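Local coordinates for polymerase nucleotidyl transferase domain-containing protein (Archaeoglobus fulgidus, PDB 1YLQ) that probably acts as a nucleotidyltransferase, moving a nucleotide unit onto an acceptor that remains unspecified, at residues D37-I42 against E70-T75; V15-I20 against I42-F47; K5-I10 against G58-K63; S25-D30 against I86-R91. One frame throughout, in Å; residues are numbered along the deposited sequence.

How the contacts relate
Contacts 1 and 2 are neighbouring pairings of one mixed sheet: strand 38-43 runs parallel to 69-74 in contact 1 and antiparallel to 19-23 in contact 2, and Ile42 serves both, their centres about 11 Å apart. Contact 3 joins the two helices on the Val40, Ile42 and Phe71 face; Phe71 CE1 meets both Ile60 CG1 and Ile7 CD1 at 3.7 Å. Contact 4 ties helix 25-28 to the segment entering the other edge strand, its centre about 21 Å from that of contact 3. A bound sulfate, probably from the crystallisation liquor, lies about 3 Å from the Asp39 side chain and about 6 Å from that of Glu28, perhaps marking a pocket bordered by contacts 1 and 4.

Contact 1: residues D37-I42 against E70-T75; sequences DIDVAI and EFHILT
Strands 38-43 and 69-74 run parallel as the two strands of a beta-alpha-beta unit whose helix is 50-63. On the Asp39 face, the imidazole of His72 donates from NE2 to Glu70 OE2 (2.8 Å), using the anti lone pair of that oxygen. Asp39 OD1 lies in the plane of the same ring, 3.0 Å from His72 CE1, and only 3.4 Å from Glu70 OE2. Two carboxylates this close would probably repel, and a positively charged histidine would ease that. A sulfate ion, probably from the crystallisation liquor, lies close to both acids. Replacing His72 with an alanine would remove the NE2 donor, and Glu70 would probably lose its fixed place beside Asp39. Asp-Ile-Asp at 37-39 resembles the acidic signature that binds metal in related nucleotidyltransferases. The backbone sets these side chains in register: Glu70 N donates to Ile38 O, Val40 N to Glu70 O, His72 N to Val40 O, Ile42 N to His72 O, and Leu74 N to Ile42 O. On the reverse face, beta-branched and aromatic side chains suit the buried layer under helix 50-63. Phe71 lies alongside Val40, and Ile42 CD1 packs against Phe71 CD1 and, at 4.0 Å, Ile73 CD1.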
loop_
_atom_site.group_PDB
_atom_site.type_symbol
_atom_site.label_atom_id
_atom_site.label_comp_id
_atom_site.label_asym_id
_atom_site.label_seq_id
_atom_site.Cartn_x
_atom_site.Cartn_y
_atom_site.Cartn_z
ATOM N N ASP A 37 -5.779 -1.709 3.648
ATOM C CA ASP A 37 -4.582 -0.849 3.466
ATOM C C ASP A 37 -4.648 -0.044 2.160
ATOM O O ASP A 37 -4.497 1.182 2.167
ATOM C CB ASP A 37 -3.285 -1.658 3.486
ATOM C CG ASP A 37 -3.013 -2.358 4.863
ATOM O OD1 ASP A 37 -3.550 -1.949 5.896
ATOM O OD2 ASP A 37 -2.257 -3.342 4.887
ATOM N N ILE A 38 -4.833 -0.747 1.038
ATOM C CA ILE A 38 -5.071 -0.115 -0.249
ATOM C C ILE A 38 -6.277 -0.867 -0.856
ATOM O O ILE A 38 -6.241 -2.104 -1.055
ATOM C CB ILE A 38 -3.836 -0.156 -1.184
ATOM C CG1 ILE A 38 -2.622 0.521 -0.523
ATOM C CG2 ILE A 38 -4.160 0.496 -2.576
ATOM C CD1 ILE A 38 -1.285 0.260 -1.300
ATOM N N ASP A 39 -7.368 -0.146 -1.057
ATOM C CA ASP A 39 -8.444 -0.650 -1.959
ATOM C C ASP A 39 -8.121 -0.212 -3.385
ATOM O O ASP A 39 -7.619 0.898 -3.612
ATOM C CB ASP A 39 -9.788 -0.114 -1.546
ATOM C CG ASP A 39 -10.223 -0.654 -0.212
ATOM O OD1 ASP A 39 -10.548 -1.867 -0.152
ATOM O OD2 ASP A 39 -10.150 0.113 0.790
ATOM N N VAL A 40 -8.359 -1.109 -4.327
ATOM C CA VAL A 40 -8.113 -0.854 -5.757
ATOM C C VAL A 40 -9.403 -1.131 -6.504
ATOM O O VAL A 40 -9.830 -2.279 -6.624
ATOM C CB VAL A 40 -7.046 -1.777 -6.316
ATOM C CG1 VAL A 40 -6.657 -1.335 -7.752
ATOM C CG2 VAL A 40 -5.778 -1.763 -5.458
ATOM N N ALA A 41 -10.034 -0.091 -7.012
ATOM C CA ALA A 41 -11.244 -0.302 -7.830
ATOM C C ALA A 41 -10.805 -0.265 -9.301
ATOM O O ALA A 41 -10.129 0.671 -9.731
ATOM C CB ALA A 41 -12.268 0.737 -7.520
ATOM N N ILE A 42 -11.125 -1.323 -10.040
ATOM C CA ILE A 42 -10.824 -1.403 -11.451
ATOM C C ILE A 42 -12.162 -1.402 -12.192
ATOM O O ILE A 42 -12.977 -2.300 -12.017
ATOM C CB ILE A 42 -9.976 -2.650 -11.746
ATOM C CG1 ILE A 42 -8.730 -2.634 -10.820
ATOM C CG2 ILE A 42 -9.616 -2.729 -13.337
ATOM C CD1 ILE A 42 -7.880 -3.836 -10.900
ATOM N N GLU A 70 -6.914 -4.793 -1.834
ATOM C CA GLU A 70 -8.250 -5.393 -1.882
ATOM C C GLU A 70 -8.795 -4.909 -3.206
ATOM O O GLU A 70 -8.874 -3.723 -3.408
ATOM C CB GLU A 70 -9.122 -4.953 -0.667
ATOM C CG GLU A 70 -10.590 -5.492 -0.701
ATOM C CD GLU A 70 -11.417 -5.184 0.572
ATOM O OE1 GLU A 70 -11.011 -5.593 1.686
ATOM O OE2 GLU A 70 -12.535 -4.600 0.447
ATOM N N PHE A 71 -9.118 -5.824 -4.133
ATOM C CA PHE A 71 -9.509 -5.452 -5.492
ATOM C C PHE A 71 -11.038 -5.436 -5.561
ATOM O O PHE A 71 -11.652 -6.302 -4.950
ATOM C CB PHE A 71 -8.950 -6.506 -6.496
ATOM C CG PHE A 71 -7.448 -6.462 -6.618
ATOM C CD1 PHE A 71 -6.827 -5.477 -7.396
ATOM C CD2 PHE A 71 -6.660 -7.387 -5.923
ATOM C CE1 PHE A 71 -5.391 -5.401 -7.499
ATOM C CE2 PHE A 71 -5.223 -7.324 -6.001
ATOM C CZ PHE A 71 -4.617 -6.342 -6.804
ATOM N N HIS A 72 -11.614 -4.487 -6.303
ATOM C CA HIS A 72 -13.048 -4.362 -6.513
ATOM C C HIS A 72 -13.168 -4.170 -8.010
ATOM O O HIS A 72 -12.633 -3.208 -8.560
ATOM C CB HIS A 72 -13.611 -3.152 -5.740
ATOM C CG HIS A 72 -13.372 -3.267 -4.260
ATOM N ND1 HIS A 72 -12.304 -2.677 -3.620
ATOM C CD2 HIS A 72 -14.036 -3.961 -3.317
ATOM C CE1 HIS A 72 -12.359 -2.951 -2.332
ATOM N NE2 HIS A 72 -13.378 -3.765 -2.131
ATOM N N ILE A 73 -13.798 -5.128 -8.663
ATOM C CA ILE A 73 -13.877 -5.172 -10.132
ATOM C C ILE A 73 -15.264 -4.716 -10.414
ATOM O O ILE A 73 -16.236 -5.399 -10.056
ATOM C CB ILE A 73 -13.648 -6.634 -10.610
ATOM C CG1 ILE A 73 -12.320 -7.211 -9.984
ATOM C CG2 ILE A 73 -13.701 -6.726 -12.167
ATOM C CD1 ILE A 73 -11.026 -6.170 -10.142
ATOM N N LEU A 74 -15.400 -3.531 -11.013
ATOM C CA LEU A 74 -16.692 -2.861 -11.025
ATOM C C LEU A 74 -17.098 -2.323 -12.410
ATOM O O LEU A 74 -16.255 -1.852 -13.128
ATOM C CB LEU A 74 -16.597 -1.660 -10.078
ATOM C CG LEU A 74 -16.217 -1.918 -8.651
ATOM C CD1 LEU A 74 -16.079 -0.562 -7.891
ATOM C CD2 LEU A 74 -17.300 -2.825 -8.021
ATOM N N THR A 75 -18.402 -2.330 -12.712
ATOM C CA THR A 75 -18.925 -1.582 -13.821
ATOM C C THR A 75 -18.914 -0.087 -13.403
ATOM O O THR A 75 -18.739 0.228 -12.203
ATOM C CB THR A 75 -20.398 -2.004 -14.121
ATOM O OG1 THR A 75 -21.200 -1.717 -12.977
ATOM C CG2 THR A 75 -20.510 -3.532 -14.344
#

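Contact 2: residues V15-I20 against I42-F47; sequences VQDAEI and IVSDVF
An antiparallel ladder between the beginning of strand 19-23 and the end of strand 38-43 opens into two turns that brace each other. Glu19 and Val43 form its hydrogen-bonded pair: Glu19 N donates to Val43 O at 3.0 Å in a nearly straight bond (171°), and Val43 N returns the bond to Glu19 O at 2.9 Å. Beyond the ladder, Val15 to Ala18 make a type I turn, closed by Ala18 N on Val15 O. Opposite it stands Ser44, the first residue of an ST turn, whose OG has two firm bonds, one given and one accepted. OG lies anti to the backbone N (chi1 168°), which turns it toward Asp17; it donates to the syn lone pair of Asp17 OD1 at 2.6 Å and accepts from Val46 N at 3.0 Å. Serine suits this place because a small hydroxyl can serve a side chain and a backbone N-H at once. Asp17 OD2 accepts a hydrogen bond from a water at 2.5 Å, and the same water gives Ser44 OG a weak third bond. Asp45 OD1 has its partner elsewhere, the backbone N of Lys76, where helix 76-83 begins. Ala18 is small enough to let Ile42 CG2 come to 3.9 Å from its CB, and Val15 parts its methyls, CG1 resting against Ser44 and Val46, CG2 standing 3.8 Å from Phe47 CZ.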
loop_
_atom_site.group_PDB
_atom_site.type_symbol
_atom_site.label_atom_id
_atom_site.label_comp_id
_atom_site.label_asym_id
_atom_site.label_seq_id
_atom_site.Cartn_x
_atom_site.Cartn_y
_atom_site.Cartn_z
ATOM N N VAL A 15 -8.163 -5.270 -20.160
ATOM C CA VAL A 15 -9.277 -4.324 -20.372
ATOM C C VAL A 15 -8.686 -2.942 -20.652
ATOM O O VAL A 15 -8.388 -2.197 -19.723
ATOM C CB VAL A 15 -10.238 -4.265 -19.139
ATOM C CG1 VAL A 15 -11.423 -3.292 -19.397
ATOM C CG2 VAL A 15 -10.766 -5.648 -18.766
ATOM N N GLN A 16 -8.551 -2.610 -21.933
ATOM C CA GLN A 16 -7.852 -1.410 -22.360
ATOM C C GLN A 16 -8.481 -0.142 -21.786
ATOM O O GLN A 16 -7.776 0.817 -21.455
ATOM C CB GLN A 16 -7.868 -1.329 -23.899
ATOM C CG GLN A 16 -6.979 -0.264 -24.419
ATOM C CD GLN A 16 -6.726 -0.417 -25.894
ATOM O OE1 GLN A 16 -7.504 -1.087 -26.591
ATOM N NE2 GLN A 16 -5.633 0.190 -26.391
ATOM N N ASP A 17 -9.806 -0.123 -21.675
ATOM C CA ASP A 17 -10.463 1.115 -21.255
ATOM C C ASP A 17 -10.617 1.256 -19.752
ATOM O O ASP A 17 -11.257 2.208 -19.284
ATOM C CB ASP A 17 -11.826 1.306 -21.966
ATOM C CG ASP A 17 -12.948 0.364 -21.414
ATOM O OD1 ASP A 17 -12.763 -0.387 -20.432
ATOM O OD2 ASP A 17 -14.061 0.352 -21.985
ATOM N N ALA A 18 -10.067 0.316 -18.986
ATOM C CA ALA A 18 -10.323 0.348 -17.567
ATOM C C ALA A 18 -9.693 1.535 -16.854
ATOM O O ALA A 18 -8.623 2.078 -17.256
ATOM C CB ALA A 18 -10.013 -1.003 -16.864
ATOM N N GLU A 19 -10.384 2.003 -15.826
ATOM C CA GLU A 19 -9.837 3.044 -14.993
ATOM C C GLU A 19 -9.581 2.481 -13.625
ATOM O O GLU A 19 -10.293 1.565 -13.184
ATOM C CB GLU A 19 -10.753 4.256 -14.921
ATOM C CG GLU A 19 -10.861 5.022 -16.272
ATOM C CD GLU A 19 -9.683 6.008 -16.544
ATOM O OE1 GLU A 19 -8.475 5.763 -16.207
ATOM O OE2 GLU A 19 -9.981 7.051 -17.152
ATOM N N ILE A 20 -8.502 2.953 -13.001
ATOM C CA ILE A 20 -8.132 2.406 -11.701
ATOM C C ILE A 20 -8.129 3.510 -10.677
ATOM O O ILE A 20 -7.495 4.553 -10.880
ATOM C CB ILE A 20 -6.732 1.680 -11.740
ATOM C CG1 ILE A 20 -6.747 0.576 -12.801
ATOM C CG2 ILE A 20 -6.345 1.180 -10.313
ATOM C CD1 ILE A 20 -5.336 0.256 -13.348
ATOM N N ILE A 42 -11.125 -1.323 -10.040
ATOM C CA ILE A 42 -10.824 -1.403 -11.451
ATOM C C ILE A 42 -12.162 -1.402 -12.192
ATOM O O ILE A 42 -12.977 -2.300 -12.017
ATOM C CB ILE A 42 -9.976 -2.650 -11.746
ATOM C CG1 ILE A 42 -8.730 -2.634 -10.820
ATOM C CG2 ILE A 42 -9.616 -2.729 -13.337
ATOM C CD1 ILE A 42 -7.880 -3.836 -10.900
ATOM N N VAL A 43 -12.404 -0.370 -12.998
ATOM C CA VAL A 43 -13.753 0.006 -13.357
ATOM C C VAL A 43 -13.884 0.057 -14.876
ATOM O O VAL A 43 -13.147 0.778 -15.543
ATOM C CB VAL A 43 -14.099 1.414 -12.796
ATOM C CG1 VAL A 43 -15.494 1.852 -13.232
ATOM C CG2 VAL A 43 -13.913 1.464 -11.213
ATOM N N SER A 44 -14.843 -0.705 -15.417
ATOM C CA SER A 44 -15.104 -0.660 -16.877
ATOM C C SER A 44 -16.455 -1.289 -17.090
ATOM O O SER A 44 -16.803 -2.232 -16.373
ATOM C CB SER A 44 -14.057 -1.512 -17.618
ATOM O OG SER A 44 -14.459 -1.687 -18.971
ATOM N N ASP A 45 -17.197 -0.847 -18.107
ATOM C CA ASP A 45 -18.460 -1.548 -18.404
ATOM C C ASP A 45 -18.233 -2.889 -19.105
ATOM O O ASP A 45 -19.158 -3.686 -19.272
ATOM C CB ASP A 45 -19.430 -0.661 -19.184
ATOM C CG ASP A 45 -20.124 0.344 -18.290
ATOM O OD1 ASP A 45 -20.111 0.210 -17.021
ATOM O OD2 ASP A 45 -20.737 1.256 -18.848
ATOM N N VAL A 46 -17.002 -3.181 -19.468
ATOM C CA VAL A 46 -16.696 -4.581 -19.859
ATOM C C VAL A 46 -17.101 -5.591 -18.741
ATOM O O VAL A 46 -17.477 -6.710 -19.002
ATOM C CB VAL A 46 -15.196 -4.729 -20.243
ATOM C CG1 VAL A 46 -14.838 -6.151 -20.576
ATOM C CG2 VAL A 46 -14.892 -3.851 -21.507
ATOM N N PHE A 47 -17.055 -5.175 -17.494
ATOM C CA PHE A 47 -17.378 -6.059 -16.376
ATOM C C PHE A 47 -18.884 -6.256 -16.175
ATOM O O PHE A 47 -19.312 -6.959 -15.227
ATOM C CB PHE A 47 -16.702 -5.540 -15.110
ATOM C CG PHE A 47 -15.180 -5.529 -15.205
ATOM C CD1 PHE A 47 -14.492 -6.663 -15.631
ATOM C CD2 PHE A 47 -14.447 -4.402 -14.808
ATOM C CE1 PHE A 47 -13.100 -6.675 -15.712
ATOM C CE2 PHE A 47 -13.040 -4.406 -14.847
ATOM C CZ PHE A 47 -12.373 -5.522 -15.324
HETATM O O HOH W 1 -16.269 -0.608 -21.520
#

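Contact 3: residues K5-I10 against G58-K63; sequences KEIKEI and GKITKK
The carboxylate of Glu6 has the side chain of Lys63 over one face: Lys63 CE stands almost directly above Glu6 CD at 3.9 Å, and the two chains cross at about a right angle. The ammonium itself goes farther, leaving Lys63 NZ 4.3 Å from Glu6 OE2, beyond a salt bridge, so the attraction is probably a loose electrostatic one. Another flat group, the ring of Phe71 in the sheet beneath, is touched at CE1 by Ile7 and Ile60, one from each helix. Helices 3-14 and 50-63 lie nearly antiparallel (157°), forming one helical layer against the mixed sheet of this alpha/beta fold. The axes of the two short segments come no closer than 11.0 Å, a wide spacing that suits long or branched side chains able to meet midway. Ile60 does this with CG1 anti to its backbone N (chi1 -160°), which carries CD1 across to Ile10 CG2 at 3.9 Å and to Ile7 CG2 at 4.2 Å. Ile10 spreads its two branches over three residues. Its CG2 also meets Lys59 CD, while the ammonium of Lys59 forms a salt bridge with Glu55 of its own helix. Lys63 suits its exposed place, having methylenes to pack on isoleucine. The other branch of Ile10 crosses Lys63 obliquely, where Ile10 CD1 presses on Lys63 CG at 3.4 Å, tighter than ordinary van der Waals contact.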
loop_
_atom_site.group_PDB
_atom_site.type_symbol
_atom_site.label_atom_id
_atom_site.label_comp_id
_atom_site.label_asym_id
_atom_site.label_seq_id
_atom_site.Cartn_x
_atom_site.Cartn_y
_atom_site.Cartn_z
ATOM N N LYS A 5 2.465 -0.577 -10.454
ATOM C CA LYS A 5 2.911 -0.645 -11.858
ATOM C C LYS A 5 2.400 -1.930 -12.499
ATOM O O LYS A 5 1.879 -1.892 -13.612
ATOM C CB LYS A 5 4.453 -0.576 -11.922
ATOM C CG LYS A 5 5.109 -0.458 -13.325
ATOM C CD LYS A 5 6.651 -0.582 -13.187
ATOM C CE LYS A 5 7.425 -0.088 -14.469
ATOM N NZ LYS A 5 8.893 0.101 -14.257
ATOM N N GLU A 6 2.532 -3.038 -11.774
ATOM C CA GLU A 6 2.114 -4.361 -12.208
ATOM C C GLU A 6 0.591 -4.439 -12.338
ATOM O O GLU A 6 0.132 -4.940 -13.321
ATOM C CB GLU A 6 2.544 -5.417 -11.215
ATOM C CG GLU A 6 3.372 -6.551 -11.773
ATOM C CD GLU A 6 4.416 -7.096 -10.759
ATOM O OE1 GLU A 6 4.206 -6.998 -9.519
ATOM O OE2 GLU A 6 5.465 -7.620 -11.209
ATOM N N ILE A 7 -0.158 -3.980 -11.336
ATOM C CA ILE A 7 -1.632 -3.827 -11.452
ATOM C C ILE A 7 -2.064 -3.060 -12.750
ATOM O O ILE A 7 -2.987 -3.491 -13.465
ATOM C CB ILE A 7 -2.223 -3.146 -10.153
ATOM C CG1 ILE A 7 -1.931 -4.042 -8.917
ATOM C CG2 ILE A 7 -3.722 -2.791 -10.331
ATOM C CD1 ILE A 7 -2.237 -3.451 -7.520
ATOM N N LYS A 8 -1.443 -1.911 -13.030
ATOM C CA LYS A 8 -1.891 -1.111 -14.184
ATOM C C LYS A 8 -1.588 -1.963 -15.423
ATOM O O LYS A 8 -2.389 -2.027 -16.360
ATOM C CB LYS A 8 -1.187 0.263 -14.218
ATOM C CG LYS A 8 -1.725 1.358 -15.251
ATOM C CD LYS A 8 -2.798 2.306 -14.603
ATOM C CE LYS A 8 -3.555 3.259 -15.614
ATOM N NZ LYS A 8 -5.074 3.066 -15.719
ATOM N N GLU A 9 -0.445 -2.652 -15.431
ATOM C CA GLU A 9 -0.073 -3.403 -16.641
ATOM C C GLU A 9 -0.952 -4.602 -16.963
ATOM O O GLU A 9 -1.418 -4.718 -18.092
ATOM C CB GLU A 9 1.409 -3.722 -16.685
ATOM C CG GLU A 9 2.191 -2.456 -17.055
ATOM C CD GLU A 9 1.475 -1.582 -18.128
ATOM O OE1 GLU A 9 1.600 -1.860 -19.357
ATOM O OE2 GLU A 9 0.785 -0.606 -17.749
ATOM N N ILE A 10 -1.196 -5.451 -15.971
ATOM C CA ILE A 10 -2.139 -6.564 -16.070
ATOM C C ILE A 10 -3.523 -6.047 -16.490
ATOM O O ILE A 10 -4.181 -6.634 -17.341
ATOM C CB ILE A 10 -2.234 -7.312 -14.701
ATOM C CG1 ILE A 10 -0.903 -8.022 -14.418
ATOM C CG2 ILE A 10 -3.479 -8.267 -14.639
ATOM C CD1 ILE A 10 -0.614 -8.270 -12.933
ATOM N N GLY A 58 -9.938 -13.449 -11.019
ATOM C CA GLY A 58 -9.119 -14.609 -10.742
ATOM C C GLY A 58 -7.654 -14.342 -11.097
ATOM O O GLY A 58 -6.741 -14.643 -10.319
ATOM N N LYS A 59 -7.446 -13.767 -12.279
ATOM C CA LYS A 59 -6.104 -13.358 -12.754
ATOM C C LYS A 59 -5.391 -12.406 -11.772
ATOM O O LYS A 59 -4.240 -12.644 -11.377
ATOM C CB LYS A 59 -6.231 -12.626 -14.094
ATOM C CG LYS A 59 -5.247 -13.093 -15.150
ATOM C CD LYS A 59 -4.957 -12.000 -16.157
ATOM C CE LYS A 59 -6.174 -11.608 -16.967
ATOM N NZ LYS A 59 -6.296 -12.364 -18.283
ATOM N N ILE A 60 -6.058 -11.314 -11.403
ATOM C CA ILE A 60 -5.392 -10.285 -10.621
ATOM C C ILE A 60 -5.106 -10.725 -9.181
ATOM O O ILE A 60 -4.020 -10.419 -8.640
ATOM C CB ILE A 60 -6.089 -8.890 -10.730
ATOM C CG1 ILE A 60 -5.101 -7.772 -10.325
ATOM C CG2 ILE A 60 -7.318 -8.806 -9.872
ATOM C CD1 ILE A 60 -4.895 -6.692 -11.408
ATOM N N THR A 61 -6.038 -11.458 -8.562
ATOM C CA THR A 61 -5.810 -11.943 -7.175
ATOM C C THR A 61 -4.769 -13.061 -7.052
ATOM O O THR A 61 -4.041 -13.125 -6.045
ATOM C CB THR A 61 -7.100 -12.411 -6.440
ATOM O OG1 THR A 61 -7.805 -13.366 -7.239
ATOM C CG2 THR A 61 -8.014 -11.194 -6.106
ATOM N N LYS A 62 -4.701 -13.938 -8.054
ATOM C CA LYS A 62 -3.647 -14.959 -8.110
ATOM C C LYS A 62 -2.264 -14.292 -8.220
ATOM O O LYS A 62 -1.312 -14.719 -7.597
ATOM C CB LYS A 62 -3.892 -15.933 -9.269
ATOM C CG LYS A 62 -2.700 -16.778 -9.673
ATOM C CD LYS A 62 -2.921 -17.448 -11.021
ATOM C CE LYS A 62 -1.629 -18.039 -11.566
ATOM N NZ LYS A 62 -1.837 -18.740 -12.873
ATOM N N LYS A 63 -2.171 -13.235 -9.019
ATOM C CA LYS A 63 -0.929 -12.481 -9.146
ATOM C C LYS A 63 -0.544 -11.819 -7.810
ATOM O O LYS A 63 0.627 -11.788 -7.425
ATOM C CB LYS A 63 -1.074 -11.437 -10.275
ATOM C CG LYS A 63 0.186 -10.608 -10.551
ATOM C CD LYS A 63 1.405 -11.459 -10.906
ATOM C CE LYS A 63 2.709 -10.653 -10.760
ATOM N NZ LYS A 63 3.833 -11.517 -10.368
#

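Contact 4: residues S25-D30 against I86-R91; sequences SVVEGD and IRKYRR
Glu28 and Arg87 cross obliquely, their carboxylate and guanidinium planes 55° apart, yet the two charged groups do not pair. The guanidinium turns its edge to the last carbonyl of helix 25-28: Arg87 NE donates to Glu28 O at 2.9 Å, within the guanidinium plane, and NH2 adds a weak bond. A cation is probably welcome at the C-terminal end of this short helix, where carbonyl oxygens gather. Glu28 is extended beyond CG, so OE1 accepts from Arg87 N at 3.2 Å, met from above the carboxylate plane, while OE2 accepts from Gly24 N. An alanine in place of Glu28 would lose both acceptors and would probably loosen the 86-88 backbone from the helix. Gly29, with positive phi (92°), lets the chain leave the helix, placing Asp30 CB beside Arg87 NH2. Val27 lays CG1 over Lys88 O at 3.7 Å. Tyr89 starts away from the helix, its ring meeting Trp79 of helix 76-83 edge-to-face and Tyr21 of strand 19-23, and Arg90 joins its backbone to Leu22 of that strand.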
loop_
_atom_site.group_PDB
_atom_site.type_symbol
_atom_site.label_atom_id
_atom_site.label_comp_id
_atom_site.label_asym_id
_atom_site.label_seq_id
_atom_site.Cartn_x
_atom_site.Cartn_y
_atom_site.Cartn_z
ATOM N N SER A 25 -7.030 2.762 3.748
ATOM C CA SER A 25 -6.506 3.542 4.906
ATOM C C SER A 25 -5.471 4.576 4.508
ATOM O O SER A 25 -5.546 5.736 4.934
ATOM C CB SER A 25 -5.953 2.635 6.002
ATOM O OG SER A 25 -4.903 1.834 5.531
ATOM N N VAL A 26 -4.563 4.179 3.607
ATOM C CA VAL A 26 -3.445 5.065 3.261
ATOM C C VAL A 26 -3.933 6.325 2.562
ATOM O O VAL A 26 -3.600 7.457 2.970
ATOM C CB VAL A 26 -2.332 4.316 2.525
ATOM C CG1 VAL A 26 -1.191 5.291 2.121
ATOM C CG2 VAL A 26 -1.747 3.249 3.459
ATOM N N VAL A 27 -4.812 6.143 1.588
ATOM C CA VAL A 27 -5.325 7.259 0.803
ATOM C C VAL A 27 -6.268 8.106 1.672
ATOM O O VAL A 27 -6.204 9.352 1.615
ATOM C CB VAL A 27 -6.036 6.774 -0.514
ATOM C CG1 VAL A 27 -6.877 7.894 -1.158
ATOM C CG2 VAL A 27 -5.011 6.169 -1.541
ATOM N N GLU A 28 -7.093 7.442 2.496
ATOM C CA GLU A 28 -8.222 8.092 3.197
ATOM C C GLU A 28 -7.885 8.689 4.572
ATOM O O GLU A 28 -8.649 9.512 5.079
ATOM C CB GLU A 28 -9.446 7.148 3.309
ATOM C CG GLU A 28 -10.045 6.699 1.931
ATOM C CD GLU A 28 -11.235 5.758 2.035
ATOM O OE1 GLU A 28 -12.316 6.163 2.491
ATOM O OE2 GLU A 28 -11.107 4.593 1.618
ATOM N N GLY A 29 -6.800 8.231 5.201
ATOM C CA GLY A 29 -6.417 8.726 6.546
ATOM C C GLY A 29 -6.919 8.002 7.804
ATOM O O GLY A 29 -6.389 8.222 8.903
ATOM N N ASP A 30 -7.979 7.206 7.672
ATOM C CA ASP A 30 -8.385 6.182 8.657
ATOM C C ASP A 30 -7.589 5.015 8.139
ATOM O O ASP A 30 -8.049 4.357 7.219
ATOM C CB ASP A 30 -9.889 5.911 8.459
ATOM C CG ASP A 30 -10.335 4.506 8.954
ATOM O OD1 ASP A 30 -9.483 3.621 9.278
ATOM O OD2 ASP A 30 -11.580 4.292 8.968
ATOM N N ILE A 86 -17.014 6.319 0.057
ATOM C CA ILE A 86 -15.566 6.514 0.028
ATOM C C ILE A 86 -15.285 7.969 0.287
ATOM O O ILE A 86 -15.804 8.839 -0.446
ATOM C CB ILE A 86 -14.956 6.109 -1.342
ATOM C CG1 ILE A 86 -15.162 4.607 -1.603
ATOM C CG2 ILE A 86 -13.421 6.382 -1.396
ATOM C CD1 ILE A 86 -14.908 4.247 -3.057
ATOM N N ARG A 87 -14.444 8.222 1.302
ATOM C CA ARG A 87 -14.115 9.581 1.746
ATOM C C ARG A 87 -13.331 10.337 0.674
ATOM O O ARG A 87 -13.627 11.497 0.368
ATOM C CB ARG A 87 -13.323 9.556 3.072
ATOM C CG ARG A 87 -12.488 10.837 3.311
ATOM C CD ARG A 87 -12.189 11.202 4.799
ATOM N NE ARG A 87 -11.423 10.165 5.500
ATOM C CZ ARG A 87 -11.956 9.292 6.358
ATOM N NH1 ARG A 87 -13.263 9.336 6.647
ATOM N NH2 ARG A 87 -11.188 8.371 6.932
ATOM N N LYS A 88 -12.368 9.637 0.077
ATOM C CA LYS A 88 -11.362 10.208 -0.784
ATOM C C LYS A 88 -10.829 9.051 -1.627
ATOM O O LYS A 88 -10.551 7.970 -1.104
ATOM C CB LYS A 88 -10.221 10.747 0.098
ATOM C CG LYS A 88 -9.180 11.601 -0.567
ATOM C CD LYS A 88 -8.522 12.545 0.495
ATOM C CE LYS A 88 -7.074 12.932 0.178
ATOM N NZ LYS A 88 -6.552 13.984 1.175
ATOM N N TYR A 89 -10.660 9.278 -2.916
ATOM C CA TYR A 89 -9.940 8.297 -3.742
ATOM C C TYR A 89 -8.978 9.042 -4.642
ATOM O O TYR A 89 -9.126 10.270 -4.834
ATOM C CB TYR A 89 -10.911 7.451 -4.605
ATOM C CG TYR A 89 -11.780 8.232 -5.545
ATOM C CD1 TYR A 89 -11.342 8.576 -6.819
ATOM C CD2 TYR A 89 -13.077 8.646 -5.149
ATOM C CE1 TYR A 89 -12.178 9.315 -7.703
ATOM C CE2 TYR A 89 -13.907 9.380 -6.006
ATOM C CZ TYR A 89 -13.459 9.719 -7.271
ATOM O OH TYR A 89 -14.312 10.443 -8.057
ATOM N N ARG A 90 -8.049 8.297 -5.247
ATOM C CA ARG A 90 -7.148 8.855 -6.273
ATOM C C ARG A 90 -7.121 7.980 -7.523
ATOM O O ARG A 90 -6.878 6.760 -7.446
ATOM C CB ARG A 90 -5.728 8.939 -5.704
ATOM C CG ARG A 90 -4.708 9.401 -6.720
ATOM C CD ARG A 90 -4.603 10.925 -6.875
ATOM N NE ARG A 90 -3.832 11.267 -8.075
ATOM C CZ ARG A 90 -3.403 12.491 -8.400
ATOM N NH1 ARG A 90 -3.654 13.542 -7.617
ATOM N NH2 ARG A 90 -2.717 12.671 -9.529
ATOM N N ARG A 91 -7.354 8.587 -8.679
ATOM C CA ARG A 91 -7.202 7.884 -9.956
ATOM C C ARG A 91 -5.728 7.526 -10.169
ATOM O O ARG A 91 -4.835 8.384 -10.000
ATOM C CB ARG A 91 -7.733 8.732 -11.127
ATOM C CG ARG A 91 -8.221 7.890 -12.298
ATOM C CD ARG A 91 -8.981 8.719 -13.313
ATOM N NE ARG A 91 -8.079 9.544 -14.113
ATOM C CZ ARG A 91 -8.426 10.191 -15.227
ATOM N NH1 ARG A 91 -9.674 10.107 -15.696
ATOM N NH2 ARG A 91 -7.524 10.927 -15.876
#